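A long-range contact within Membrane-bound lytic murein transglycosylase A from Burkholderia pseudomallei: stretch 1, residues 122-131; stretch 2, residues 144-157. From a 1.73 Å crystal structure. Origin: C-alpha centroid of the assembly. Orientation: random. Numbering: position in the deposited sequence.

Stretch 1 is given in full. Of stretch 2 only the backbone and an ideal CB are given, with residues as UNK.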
# COMPACT_ATOMS: atom_id res chain seq x y z
N GLN A 122 22.89 -12.30 0.03
CA GLN A 122 24.14 -11.79 0.61
C GLN A 122 24.04 -10.50 1.41
O GLN A 122 25.08 -9.97 1.85
CB GLN A 122 25.20 -11.58 -0.49
CG GLN A 122 25.57 -12.84 -1.29
CD GLN A 122 26.32 -13.91 -0.46
OE1 GLN A 122 27.10 -13.59 0.45
NE2 GLN A 122 26.04 -15.20 -0.78
N TYR A 123 22.83 -9.96 1.62
CA TYR A 123 22.64 -8.63 2.21
C TYR A 123 21.72 -8.76 3.40
O TYR A 123 20.56 -9.10 3.23
CB TYR A 123 22.03 -7.68 1.17
CG TYR A 123 22.83 -7.68 -0.10
CD1 TYR A 123 23.96 -6.90 -0.20
CD2 TYR A 123 22.47 -8.48 -1.18
CE1 TYR A 123 24.70 -6.90 -1.36
CE2 TYR A 123 23.25 -8.51 -2.34
CZ TYR A 123 24.33 -7.70 -2.42
OH TYR A 123 25.08 -7.70 -3.59
N ALA A 124 22.21 -8.45 4.60
CA ALA A 124 21.46 -8.76 5.82
C ALA A 124 20.44 -7.69 6.17
O ALA A 124 20.70 -6.49 6.00
CB ALA A 124 22.41 -8.90 7.01
N LEU A 125 19.30 -8.12 6.70
CA LEU A 125 18.47 -7.30 7.57
C LEU A 125 18.89 -7.57 9.02
O LEU A 125 19.19 -8.70 9.38
CB LEU A 125 16.98 -7.61 7.37
CG LEU A 125 16.48 -7.63 5.92
CD1 LEU A 125 14.93 -7.93 5.87
CD2 LEU A 125 16.83 -6.32 5.24
N TYR A 126 18.87 -6.53 9.86
CA TYR A 126 19.38 -6.66 11.24
C TYR A 126 18.32 -6.42 12.30
O TYR A 126 17.47 -5.52 12.14
CB TYR A 126 20.49 -5.65 11.47
CG TYR A 126 21.67 -5.88 10.61
CD1 TYR A 126 22.72 -6.72 11.04
CD2 TYR A 126 21.79 -5.25 9.39
CE1 TYR A 126 23.82 -6.92 10.25
CE2 TYR A 126 22.90 -5.48 8.60
CZ TYR A 126 23.90 -6.32 9.04
OH TYR A 126 24.98 -6.52 8.22
N ARG A 127 18.34 -7.23 13.36
CA ARG A 127 17.59 -6.91 14.57
C ARG A 127 18.27 -5.78 15.33
O ARG A 127 19.43 -5.41 15.06
CB ARG A 127 17.50 -8.10 15.52
CG ARG A 127 16.99 -9.36 14.92
CD ARG A 127 17.03 -10.51 15.95
NE ARG A 127 17.75 -11.66 15.41
CZ ARG A 127 17.18 -12.80 15.03
NH1 ARG A 127 15.86 -12.98 15.13
NH2 ARG A 127 17.93 -13.78 14.55
N TRP A 128 17.56 -5.23 16.31
CA TRP A 128 18.21 -4.28 17.20
C TRP A 128 19.43 -4.96 17.85
O TRP A 128 19.33 -6.10 18.31
CB TRP A 128 17.22 -3.77 18.26
CG TRP A 128 17.82 -2.72 19.16
CD1 TRP A 128 18.43 -2.94 20.36
CD2 TRP A 128 17.88 -1.31 18.93
NE1 TRP A 128 18.86 -1.76 20.90
CE2 TRP A 128 18.54 -0.74 20.04
CE3 TRP A 128 17.44 -0.47 17.90
CZ2 TRP A 128 18.76 0.63 20.16
CZ3 TRP A 128 17.65 0.90 18.02
CH2 TRP A 128 18.32 1.44 19.14
N PRO A 129 20.60 -4.32 17.85
CA PRO A 129 21.82 -5.01 18.29
C PRO A 129 21.77 -5.27 19.79
O PRO A 129 21.49 -4.35 20.58
CB PRO A 129 22.94 -4.04 17.93
CG PRO A 129 22.35 -3.07 16.98
CD PRO A 129 20.87 -2.98 17.34
N ALA A 130 22.01 -6.52 20.18
CA ALA A 130 21.92 -6.90 21.59
C ALA A 130 22.91 -6.09 22.45
O ALA A 130 22.61 -5.74 23.60
CB ALA A 130 22.17 -8.40 21.75
N GLY A 131 24.08 -5.78 21.90
CA GLY A 131 25.02 -4.94 22.61
C GLY A 131 24.64 -3.47 22.52
O GLY A 131 25.42 -2.64 22.04
N UNK A 144 27.93 2.67 11.61
CA UNK A 144 27.27 1.53 12.22
C UNK A 144 27.67 0.24 11.52
O UNK A 144 28.02 -0.76 12.17
CB UNK A 144 25.75 1.71 12.18
N UNK A 145 27.62 0.23 10.17
CA UNK A 145 27.99 -0.95 9.41
C UNK A 145 29.46 -1.30 9.54
O UNK A 145 29.82 -2.46 9.31
CB UNK A 145 27.64 -0.75 7.93
N UNK A 146 30.32 -0.34 9.91
CA UNK A 146 31.75 -0.58 9.97
C UNK A 146 32.26 -0.86 11.37
O UNK A 146 33.36 -1.40 11.51
CB UNK A 146 32.50 0.62 9.39
N UNK A 147 31.50 -0.49 12.39
CA UNK A 147 31.95 -0.65 13.78
C UNK A 147 32.07 -2.12 14.22
O UNK A 147 32.82 -2.42 15.16
CB UNK A 147 30.98 0.08 14.71
N UNK A 148 31.36 -3.05 13.57
CA UNK A 148 31.19 -4.40 14.06
C UNK A 148 30.01 -4.61 15.00
O UNK A 148 29.66 -5.77 15.30
CB UNK A 148 32.47 -4.83 14.77
N UNK A 149 29.40 -3.53 15.49
CA UNK A 149 28.26 -3.62 16.38
C UNK A 149 27.09 -4.40 15.78
O UNK A 149 26.27 -4.94 16.54
CB UNK A 149 27.80 -2.21 16.76
N UNK A 150 26.99 -4.51 14.45
CA UNK A 150 25.85 -5.26 13.89
C UNK A 150 26.12 -6.75 13.69
O UNK A 150 25.16 -7.54 13.60
CB UNK A 150 25.45 -4.65 12.55
N UNK A 151 27.39 -7.16 13.67
CA UNK A 151 27.74 -8.56 13.42
C UNK A 151 27.05 -9.49 14.42
O UNK A 151 26.98 -9.19 15.61
CB UNK A 151 29.26 -8.75 13.49
N UNK A 152 26.53 -10.61 13.91
CA UNK A 152 25.78 -11.55 14.72
C UNK A 152 24.36 -11.13 15.03
O UNK A 152 23.65 -11.90 15.67
CB UNK A 152 26.52 -11.79 16.04
N UNK A 153 23.92 -9.94 14.62
CA UNK A 153 22.55 -9.51 14.85
C UNK A 153 21.70 -9.63 13.60
O UNK A 153 20.67 -8.96 13.48
CB UNK A 153 22.53 -8.07 15.36
N UNK A 154 22.14 -10.44 12.63
CA UNK A 154 21.42 -10.59 11.38
C UNK A 154 20.11 -11.34 11.62
O UNK A 154 20.07 -12.31 12.38
CB UNK A 154 22.28 -11.32 10.35
N UNK A 155 19.02 -10.86 11.01
CA UNK A 155 17.72 -11.50 11.13
C UNK A 155 17.48 -12.47 9.97
O UNK A 155 16.98 -13.58 10.20
CB UNK A 155 16.61 -10.45 11.18
N UNK A 156 17.92 -12.09 8.78
CA UNK A 156 17.70 -12.86 7.56
C UNK A 156 18.55 -12.21 6.47
O UNK A 156 18.98 -11.05 6.61
CB UNK A 156 16.22 -12.90 7.17
N UNK A 157 18.80 -12.95 5.38
CA UNK A 157 19.65 -12.47 4.30
C UNK A 157 18.85 -12.35 2.99
O UNK A 157 18.24 -13.32 2.56
CB UNK A 157 20.85 -13.41 4.11

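Position 144 starts the stretch in a helix, with nothing of stretch 1 within 5.5 Å of its CB. Many residues would fit. It is Leu-144.

Position 145 also has a CB beyond reach, pointing sideways. A long, flexible side chain could still come to the Tyr-126 ring. Met-145 does so: its SD lies 4.1 Å from Tyr-126 CE2, oblique to the ring.

Positions 146 and 147 are out of reach, and many residues would do. They are Arg-146 and Ser-147.

Position 148 has phi 88°. A CB would jam against the preceding carbonyl O, which calls for glycine. Gly-148 leaves the helix here and opens a type I turn.

Position 149 points sideways, its CB 5.3 Å from Pro-129 CB. Small or polar residues would suit. Ala-149 makes its contact through the backbone, O to Pro-129 CB at 3.7 Å.

Position 150 points toward stretch 1, its CB 3.6 Å from Tyr-126 CE1. The ring and Pro-129 offer an apolar surface, suited to Leu, Ile or Met. Leu-150 places CD1 over the ring face, 4.0 Å from the Tyr-126 ring centroid, and CD2 3.6 Å from Pro-129 CG.

Positions 151 and 152 point away. Many residues would suit 151; it is Ser-151. At 152 phi is 77°, favouring glycine; it is Gly-152, in a type II turn.

Position 153 has its CB near Arg-127 O and Pro-129 CA, with the free N of Ala-130 beyond. A short side chain with an acceptor, Asn or Asp, would suit. Asn-153 OD1 accepts from Ala-130 N at 3.1 Å. Its backbone O accepts from Arg-127 N at 2.9 Å.

Position 154 begins a strand antiparallel to 123-126. Its CB is 4.1 Å from Ala-124 CB, with Tyr-126 alongside. A longer chain with a polar end could pack here and bring its end near the hydroxyl. Glu-154 packs CG 3.6 Å from Ala-124 CB, and a water bridges its OE2 to Tyr-126 OH.

Position 155 has its CB 3.9 Å from Arg-127 CG, so an aliphatic residue would suit. Leu-155 puts CD1 over the guanidinium face, 3.1 Å from Arg-127 NH1. Its N donates to Leu-125 O (2.7 Å).

Position 156 shares a sheet face with Leu-125. Val, Ile or Leu would suit. Val-156 CG1 meets Leu-125 CD1 at 3.7 Å.

Position 157 pairs with Ala-124, whose small side chain leaves space for a large, flat one. Trp-157 covers it, with Ala-124 CB 3.9 Å from the six-membered ring centroid.

Stretch 2 (144-157) LMRSGALSGNELVW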
# COMPACT_ATOMS: atom_id res chain seq x y z
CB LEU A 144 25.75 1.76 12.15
CG LEU A 144 24.85 0.84 12.92
CD1 LEU A 144 25.18 0.91 14.37
CD2 LEU A 144 23.44 1.37 12.66
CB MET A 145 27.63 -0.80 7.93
CG MET A 145 26.10 -0.69 7.62
SD MET A 145 25.37 -2.32 7.75
CE MET A 145 26.47 -3.29 6.70
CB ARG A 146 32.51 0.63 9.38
CG ARG A 146 32.26 0.77 7.87
CD ARG A 146 32.87 1.99 7.21
NE ARG A 146 32.98 1.84 5.76
CZ ARG A 146 31.95 1.99 4.91
NH1 ARG A 146 30.73 2.36 5.35
NH2 ARG A 146 32.18 1.83 3.60
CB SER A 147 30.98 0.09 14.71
OG SER A 147 29.72 -0.57 14.75
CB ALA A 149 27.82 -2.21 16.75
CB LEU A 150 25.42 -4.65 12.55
CG LEU A 150 24.98 -3.18 12.62
CD1 LEU A 150 24.50 -2.71 11.25
CD2 LEU A 150 23.96 -2.87 13.72
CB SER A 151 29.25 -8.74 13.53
OG SER A 151 29.91 -7.85 12.66
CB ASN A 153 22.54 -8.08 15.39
CG ASN A 153 23.13 -7.99 16.81
OD1 ASN A 153 22.50 -8.41 17.79
ND2 ASN A 153 24.33 -7.44 16.90
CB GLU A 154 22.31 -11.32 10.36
CG GLU A 154 23.62 -10.60 10.00
CD GLU A 154 24.76 -10.93 10.96
OE1 GLU A 154 24.50 -11.70 11.90
OE2 GLU A 154 25.88 -10.39 10.78
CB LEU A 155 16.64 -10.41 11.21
CG LEU A 155 15.18 -10.82 11.26
CD1 LEU A 155 14.92 -11.75 12.47
CD2 LEU A 155 14.20 -9.60 11.23
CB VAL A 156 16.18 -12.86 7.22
CG1 VAL A 156 15.70 -11.44 6.87
CG2 VAL A 156 15.86 -13.80 6.09
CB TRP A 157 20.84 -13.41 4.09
CG TRP A 157 21.68 -13.54 5.32
CD1 TRP A 157 21.43 -14.36 6.42
CD2 TRP A 157 22.86 -12.83 5.60
NE1 TRP A 157 22.43 -14.18 7.36
CE2 TRP A 157 23.32 -13.25 6.88
CE3 TRP A 157 23.60 -11.87 4.90
CZ2 TRP A 157 24.48 -12.74 7.45
CZ3 TRP A 157 24.75 -11.36 5.47
CH2 TRP A 157 25.18 -11.80 6.73
O HOH W 1 26.48 -8.37 9.22
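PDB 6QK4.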